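Local coordinates for protein Pab-dependent poly(a)-specific ribonuclease subunit PAN2 (Neurospora crassa, PDB 4CZW) that serves as catalytic subunit of the PAN2-PAN3 deadenylase, probably shortening the poly(A) tails of mRNAs exonucleolytically to release 5'-AMP, at residues Ala108-Ser113 with Gly119-Ile124; Leu133-Thr138 with Cys270-Thr275. All blocks are in the same frame, centred on the assembly; numbering follows the deposited sequence.

Contact 1: residues Ala108-Ser113 with Gly119-Ile124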
ATOM      1  N   ALA A 108       4.317  -8.642   6.257  1.00 48.33           N
ATOM      2  CA  ALA A 108       4.184  -9.705   5.267  1.00 41.59           C
ATOM      3  C   ALA A 108       5.409  -9.762   4.358  1.00 53.39           C
ATOM      4  O   ALA A 108       5.796 -10.834   3.892  1.00 48.56           O
ATOM      5  CB  ALA A 108       2.922  -9.506   4.443  1.00 38.64           C
ATOM      6  N   LEU A 109       6.005  -8.600   4.105  1.00 52.61           N
ATOM      7  CA  LEU A 109       7.235  -8.516   3.323  1.00 44.55           C
ATOM      8  C   LEU A 109       8.347  -9.308   3.995  1.00 50.96           C
ATOM      9  O   LEU A 109       9.148  -9.968   3.334  1.00 52.39           O
ATOM     10  CB  LEU A 109       7.661  -7.058   3.145  1.00 46.13           C
ATOM     11  CG  LEU A 109       9.000  -6.811   2.443  1.00 39.42           C
ATOM     12  CD1 LEU A 109       8.899  -7.118   0.957  1.00 37.82           C
ATOM     13  CD2 LEU A 109       9.478  -5.385   2.670  1.00 39.02           C
ATOM     14  N   ASN A 110       8.377  -9.239   5.322  1.00 49.09           N
ATOM     15  CA  ASN A 110       9.382  -9.930   6.118  1.00 51.74           C
ATOM     16  C   ASN A 110       9.251 -11.449   6.021  1.00 51.13           C
ATOM     17  O   ASN A 110      10.193 -12.182   6.325  1.00 59.39           O
ATOM     18  CB  ASN A 110       9.282  -9.486   7.579  1.00 56.08           C
ATOM     19  CG  ASN A 110      10.448  -9.967   8.420  1.00 72.65           C
ATOM     20  OD1 ASN A 110      11.559 -10.142   7.920  1.00 84.20           O
ATOM     21  ND2 ASN A 110      10.199 -10.185   9.705  1.00 74.28           N
ATOM     22  N   HIS A 111       8.082 -11.915   5.593  1.00 50.55           N
ATOM     23  CA  HIS A 111       7.824 -13.346   5.476  1.00 51.54           C
ATOM     24  C   HIS A 111       7.809 -13.804   4.019  1.00 46.42           C
ATOM     25  O   HIS A 111       7.669 -14.994   3.738  1.00 54.98           O
ATOM     26  CB  HIS A 111       6.496 -13.707   6.146  1.00 55.92           C
ATOM     27  CG  HIS A 111       6.464 -13.425   7.616  1.00 60.51           C
ATOM     28  ND1 HIS A 111       7.263 -14.092   8.520  1.00 63.36           N
ATOM     29  CD2 HIS A 111       5.724 -12.554   8.341  1.00 64.82           C
ATOM     30  CE1 HIS A 111       7.021 -13.640   9.737  1.00 73.43           C
ATOM     31  NE2 HIS A 111       6.091 -12.705   9.657  1.00 70.81           N
ATOM     32  N   THR A 112       7.955 -12.858   3.097  1.00 50.26           N
ATOM     33  CA  THR A 112       7.953 -13.169   1.671  1.00 55.57           C
ATOM     34  C   THR A 112       9.232 -13.908   1.280  1.00 58.04           C
ATOM     35  O   THR A 112      10.295 -13.664   1.849  1.00 59.07           O
ATOM     36  CB  THR A 112       7.809 -11.889   0.816  1.00 52.84           C
ATOM     37  OG1 THR A 112       6.724 -11.099   1.317  1.00 58.95           O
ATOM     38  CG2 THR A 112       7.545 -12.234  -0.644  1.00 51.60           C
ATOM     39  N   SER A 113       9.121 -14.818   0.316  1.00 59.39           N
ATOM     40  CA  SER A 113      10.270 -15.583  -0.153  1.00 64.01           C
ATOM     41  C   SER A 113      11.327 -14.680  -0.782  1.00 63.48           C
ATOM     42  O   SER A 113      10.999 -13.687  -1.433  1.00 65.98           O
ATOM     43  CB  SER A 113       9.827 -16.648  -1.158  1.00 63.05           C
ATOM     44  OG  SER A 113       9.210 -16.059  -2.290  1.00 88.08           O
ATOM     45  N   GLY A 119      17.842  -7.840  -0.227  1.00 54.66           N
ATOM     46  CA  GLY A 119      18.230  -6.570   0.356  1.00 49.15           C
ATOM     47  C   GLY A 119      17.077  -5.598   0.512  1.00 60.33           C
ATOM     48  O   GLY A 119      17.204  -4.415   0.197  1.00 52.87           O
ATOM     49  N   VAL A 120      15.947  -6.099   1.002  1.00 54.56           N
ATOM     50  CA  VAL A 120      14.760  -5.272   1.182  1.00 47.89           C
ATOM     51  C   VAL A 120      14.354  -5.193   2.651  1.00 52.30           C
ATOM     52  O   VAL A 120      13.378  -4.530   3.002  1.00 53.92           O
ATOM     53  CB  VAL A 120      13.573  -5.806   0.357  1.00 47.14           C
ATOM     54  CG1 VAL A 120      13.913  -5.793  -1.125  1.00 44.84           C
ATOM     55  CG2 VAL A 120      13.200  -7.208   0.810  1.00 48.68           C
ATOM     56  N   LEU A 121      15.110  -5.875   3.506  1.00 53.92           N
ATOM     57  CA  LEU A 121      14.859  -5.852   4.944  1.00 47.87           C
ATOM     58  C   LEU A 121      15.993  -5.128   5.664  1.00 48.85           C
ATOM     59  O   LEU A 121      17.125  -5.613   5.697  1.00 52.68           O
ATOM     60  CB  LEU A 121      14.698  -7.276   5.482  1.00 49.00           C
ATOM     61  CG  LEU A 121      13.623  -8.128   4.801  1.00 48.50           C
ATOM     62  CD1 LEU A 121      13.615  -9.541   5.364  1.00 49.57           C
ATOM     63  CD2 LEU A 121      12.251  -7.484   4.941  1.00 48.73           C
ATOM     64  N   GLU A 122      15.678  -3.976   6.250  1.00 60.71           N
ATOM     65  CA  GLU A 122      16.689  -3.079   6.808  1.00 65.81           C
ATOM     66  C   GLU A 122      17.500  -3.690   7.952  1.00 64.67           C
ATOM     67  O   GLU A 122      18.551  -3.165   8.320  1.00 65.59           O
ATOM     68  CB  GLU A 122      16.028  -1.782   7.287  1.00 60.05           C
ATOM     69  CG  GLU A 122      15.069  -1.956   8.456  1.00 75.34           C
ATOM     70  CD  GLU A 122      14.359  -0.667   8.824  1.00 76.84           C
ATOM     71  OE1 GLU A 122      14.598   0.359   8.151  1.00 71.78           O
ATOM     72  OE2 GLU A 122      13.560  -0.678   9.784  1.00 71.53           O
ATOM     73  N   ASP A 123      17.017  -4.794   8.512  1.00 67.43           N
ATOM     74  CA  ASP A 123      17.719  -5.464   9.600  1.00 71.58           C
ATOM     75  C   ASP A 123      18.656  -6.552   9.082  1.00 65.61           C
ATOM     76  O   ASP A 123      19.624  -6.918   9.749  1.00 64.00           O
ATOM     77  CB  ASP A 123      16.722  -6.066  10.592  1.00 75.45           C
ATOM     78  CG  ASP A 123      15.930  -5.009  11.337  1.00 93.39           C
ATOM     79  OD1 ASP A 123      16.446  -3.884  11.502  1.00 91.76           O
ATOM     80  OD2 ASP A 123      14.792  -5.305  11.759  1.00112.22           O
ATOM     81  N   ILE A 124      18.364  -7.060   7.889  1.00 69.87           N
ATOM     82  CA  ILE A 124      19.119  -8.173   7.322  1.00 66.50           C
ATOM     83  C   ILE A 124      20.021  -7.716   6.174  1.00 71.46           C
ATOM     84  O   ILE A 124      21.155  -8.183   6.040  1.00 72.93           O
ATOM     85  CB  ILE A 124      18.169  -9.297   6.822  1.00 59.14           C
ATOM     86  CG1 ILE A 124      17.621 -10.112   7.999  1.00 64.68           C
ATOM     87  CG2 ILE A 124      18.879 -10.229   5.853  1.00 69.89           C
ATOM     88  CD1 ILE A 124      16.439  -9.481   8.707  1.00 83.73           C
TER
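Leu109 meets Val120 and Leu121 through its two methyls, and this apolar packing joins the segments, between which no hydrogen bond runs. CD2 of Leu109 lies 4.2 Å from CD2 of Leu121, the two leucines sliding past each other in opposite directions. The other branch, CD1, comes within 4.3 Å of CG2 of Val120. Leu109 reaches both because CG is turned away from its own backbone N (chi1 175°), which carries the fork toward the 119-124 loop. Branched aliphatic residues suit this buried spot, where Phe140 of helix 130-149 packs on Leu109 and Val120 and Leu81 of helix 81-94 touches Leu109.

Leu121 also meets a polar neighbour. The side chain of Asn110 crosses it at about a right angle, and OD1 of Asn110 stands 3.3 Å from CD1 of Leu121, a van der Waals contact. CD2 of the same leucine rests 3.9 Å from CA of Asn110, and both methyls lie near the amide oxygen. Asn110 is exposed, as befits an amide at the edge of an otherwise apolar patch.

The setting is the pseudo-UCH domain, related in fold to ubiquitin-specific proteases but predicted to be inactive; the contact lies between helix 103-109 and the loop that leads to helix 130-149.

Hydrogen bonds shape each side separately. A type I beta turn from Leu109 to Thr112 redirects the chain, and O of Ala108 accepts both N of His111 and, at 2.7 Å, OG1 of Thr112, which approach from opposite faces of the carbonyl plane. A threonine can thus tie its hydroxyl back to the carbonyl of Ala108, within the helix. In the loop, O of Leu121 takes N of Ile124, and Tyr49, from outside the two segments, gives its OH to O of Val120.

Contact 2: residues Leu133-Thr138 with Cys270-Thr275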
ATOM      1  N   LEU A 133      17.835   0.437  -0.276  1.00 45.16           N
ATOM      2  CA  LEU A 133      16.738  -0.421   0.155  1.00 39.55           C
ATOM      3  C   LEU A 133      15.500  -0.251  -0.721  1.00 43.34           C
ATOM      4  O   LEU A 133      14.843  -1.230  -1.073  1.00 44.15           O
ATOM      5  CB  LEU A 133      16.383  -0.140   1.617  1.00 47.09           C
ATOM      6  CG  LEU A 133      17.369  -0.627   2.680  1.00 49.51           C
ATOM      7  CD1 LEU A 133      16.984  -0.098   4.053  1.00 50.98           C
ATOM      8  CD2 LEU A 133      17.428  -2.146   2.688  1.00 45.97           C
ATOM      9  N   VAL A 134      15.189   0.993  -1.073  1.00 40.16           N
ATOM     10  CA  VAL A 134      13.999   1.282  -1.868  1.00 40.82           C
ATOM     11  C   VAL A 134      14.228   0.930  -3.340  1.00 44.21           C
ATOM     12  O   VAL A 134      13.277   0.674  -4.079  1.00 44.89           O
ATOM     13  CB  VAL A 134      13.574   2.764  -1.734  1.00 38.78           C
ATOM     14  CG1 VAL A 134      14.538   3.681  -2.469  1.00 36.70           C
ATOM     15  CG2 VAL A 134      12.153   2.964  -2.241  1.00 36.75           C
ATOM     16  N   LYS A 135      15.491   0.908  -3.757  1.00 44.51           N
ATOM     17  CA  LYS A 135      15.844   0.453  -5.097  1.00 42.64           C
ATOM     18  C   LYS A 135      15.559  -1.032  -5.230  1.00 43.52           C
ATOM     19  O   LYS A 135      14.912  -1.473  -6.181  1.00 44.59           O
ATOM     20  CB  LYS A 135      17.316   0.728  -5.402  1.00 51.24           C
ATOM     21  CG  LYS A 135      17.613   2.149  -5.828  1.00 56.91           C
ATOM     22  CD  LYS A 135      19.105   2.368  -5.992  1.00 63.30           C
ATOM     23  CE  LYS A 135      19.412   3.807  -6.354  1.00 55.42           C
ATOM     24  NZ  LYS A 135      20.877   4.049  -6.416  1.00 61.25           N
ATOM     25  N   ASN A 136      16.055  -1.796  -4.263  1.00 41.77           N
ATOM     26  CA  ASN A 136      15.848  -3.235  -4.230  1.00 47.69           C
ATOM     27  C   ASN A 136      14.374  -3.585  -4.094  1.00 40.48           C
ATOM     28  O   ASN A 136      13.887  -4.508  -4.747  1.00 51.35           O
ATOM     29  CB  ASN A 136      16.645  -3.861  -3.084  1.00 46.81           C
ATOM     30  CG  ASN A 136      18.143  -3.721  -3.271  1.00 49.43           C
ATOM     31  OD1 ASN A 136      18.636  -3.658  -4.397  1.00 42.34           O
ATOM     32  ND2 ASN A 136      18.878  -3.673  -2.165  1.00 46.58           N
ATOM     33  N   LEU A 137      13.667  -2.838  -3.252  1.00 43.77           N
ATOM     34  CA  LEU A 137      12.248  -3.082  -3.020  1.00 45.41           C
ATOM     35  C   LEU A 137      11.424  -2.833  -4.276  1.00 41.59           C
ATOM     36  O   LEU A 137      10.488  -3.575  -4.568  1.00 42.64           O
ATOM     37  CB  LEU A 137      11.732  -2.205  -1.879  1.00 44.29           C
ATOM     38  CG  LEU A 137      10.254  -2.394  -1.535  1.00 45.14           C
ATOM     39  CD1 LEU A 137       9.997  -3.800  -1.010  1.00 34.25           C
ATOM     40  CD2 LEU A 137       9.810  -1.351  -0.530  1.00 41.74           C
ATOM     41  N   THR A 138      11.777  -1.783  -5.013  1.00 39.93           N
ATOM     42  CA  THR A 138      11.095  -1.451  -6.257  1.00 39.80           C
ATOM     43  C   THR A 138      11.204  -2.606  -7.247  1.00 47.42           C
ATOM     44  O   THR A 138      10.234  -2.961  -7.915  1.00 43.06           O
ATOM     45  CB  THR A 138      11.672  -0.173  -6.896  1.00 38.85           C
ATOM     46  OG1 THR A 138      11.640   0.897  -5.943  1.00 40.73           O
ATOM     47  CG2 THR A 138      10.868   0.222  -8.126  1.00 34.08           C
ATOM     48  N   CYS A 270      15.359   3.562 -11.928  1.00 38.61           N
ATOM     49  CA  CYS A 270      16.345   3.793 -10.878  1.00 36.24           C
ATOM     50  C   CYS A 270      17.426   4.744 -11.380  1.00 43.15           C
ATOM     51  O   CYS A 270      18.028   4.513 -12.428  1.00 51.50           O
ATOM     52  CB  CYS A 270      16.968   2.475 -10.413  1.00 47.96           C
ATOM     53  SG  CYS A 270      15.845   1.408  -9.484  1.00 50.63           S
ATOM     54  N   THR A 271      17.665   5.812 -10.628  1.00 43.91           N
ATOM     55  CA  THR A 271      18.579   6.866 -11.057  1.00 46.41           C
ATOM     56  C   THR A 271      20.040   6.425 -11.048  1.00 45.11           C
ATOM     57  O   THR A 271      20.829   6.869 -11.883  1.00 49.10           O
ATOM     58  CB  THR A 271      18.437   8.118 -10.173  1.00 39.27           C
ATOM     59  OG1 THR A 271      18.649   7.764  -8.802  1.00 37.97           O
ATOM     60  CG2 THR A 271      17.050   8.723 -10.327  1.00 35.21           C
ATOM     61  N   GLU A 272      20.387   5.557 -10.100  1.00 48.77           N
ATOM     62  CA  GLU A 272      21.749   5.035  -9.964  1.00 51.51           C
ATOM     63  C   GLU A 272      22.787   6.147  -9.827  1.00 48.26           C
ATOM     64  O   GLU A 272      23.844   6.103 -10.456  1.00 56.12           O
ATOM     65  CB  GLU A 272      22.101   4.138 -11.155  1.00 45.70           C
ATOM     66  CG  GLU A 272      21.164   2.956 -11.339  1.00 52.48           C
ATOM     67  CD  GLU A 272      21.141   2.036 -10.134  1.00 61.59           C
ATOM     68  OE1 GLU A 272      21.991   1.125 -10.064  1.00 67.72           O
ATOM     69  OE2 GLU A 272      20.270   2.224  -9.258  1.00 67.22           O
ATOM     70  N   ILE A 273      22.478   7.142  -9.002  1.00 48.70           N
ATOM     71  CA  ILE A 273      23.402   8.240  -8.740  1.00 49.27           C
ATOM     72  C   ILE A 273      24.521   7.791  -7.804  1.00 54.62           C
ATOM     73  O   ILE A 273      24.267   7.431  -6.655  1.00 62.60           O
ATOM     74  CB  ILE A 273      22.678   9.449  -8.123  1.00 43.63           C
ATOM     75  CG1 ILE A 273      21.574   9.943  -9.060  1.00 47.02           C
ATOM     76  CG2 ILE A 273      23.666  10.562  -7.818  1.00 49.70           C
ATOM     77  CD1 ILE A 273      20.731  11.057  -8.478  1.00 49.97           C
ATOM     78  N   THR A 274      25.755   7.816  -8.296  1.00 50.46           N
ATOM     79  CA  THR A 274      26.888   7.309  -7.527  1.00 56.64           C
ATOM     80  C   THR A 274      27.998   8.340  -7.340  1.00 60.96           C
ATOM     81  O   THR A 274      28.630   8.394  -6.285  1.00 67.68           O
ATOM     82  CB  THR A 274      27.494   6.055  -8.188  1.00 55.62           C
ATOM     83  OG1 THR A 274      27.848   6.352  -9.545  1.00 60.24           O
ATOM     84  CG2 THR A 274      26.498   4.907  -8.172  1.00 47.74           C
ATOM     85  N   THR A 275      28.237   9.156  -8.362  1.00 58.84           N
ATOM     86  CA  THR A 275      29.341  10.108  -8.326  1.00 57.54           C
ATOM     87  C   THR A 275      28.869  11.537  -8.093  1.00 56.38           C
ATOM     88  O   THR A 275      27.677  11.830  -8.164  1.00 60.89           O
ATOM     89  CB  THR A 275      30.158  10.068  -9.632  1.00 59.37           C
ATOM     90  OG1 THR A 275      29.359  10.564 -10.713  1.00 56.13           O
ATOM     91  CG2 THR A 275      30.599   8.645  -9.940  1.00 50.18           C
TER
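Lys135 and Glu272 form the polar part of this contact, a salt bridge from NZ of Lys135 to OE2 of Glu272 at 3.4 Å whose hydrogen bond is weak. The lysine leaves the helix fully extended beyond CG, whereas Glu272 folds back at chi2 (-60°), bringing the single oxygen OE2 alongside CD and CE of the lysine. CE of Lys135 is likewise 3.4 Å from OE2 of Glu272. A long, flexible base suits a partly exposed helical site that must span the distance to a loop.

Apolar contact comes nearer the helix, where CG of Lys135 lies 4.1 Å from SG of the buried Cys270. Val388 of strand 385-394 also touches Lys135. The arrangement places helix 130-149 of the pseudo-UCH domain against the end of strand 266-270, which pairs with strand 385-394 in a mixed sheet. Replacing Lys135 with an alanine would probably leave Glu272 without this charged mate and open a gap beside Cys270.

Separately, within the helix N of Thr138 bonds to O of Val134, and Thr275 caps helix 276-282, its OG1 accepting N of His278.

How the contacts relate
Both contacts belong to the pseudo-UCH domain, with centres about 17 Å apart, and they follow in series along the chain: contact 1 closes before contact 2 opens. Helix 130-149 relates them, since the loop of contact 1 leads into it and contact 2 uses one of its turns. They also touch: O of Gly119 lies 3.0 Å from ND2 of Asn136, a probable hydrogen bond, and CG1 of Val120 packs on the backbone of the same helix. Contact 1 is local, whereas contact 2 joins segments 132 residues apart, tying helix to sheet in a domain thought to serve as a scaffold for interactions within the deadenylation complex.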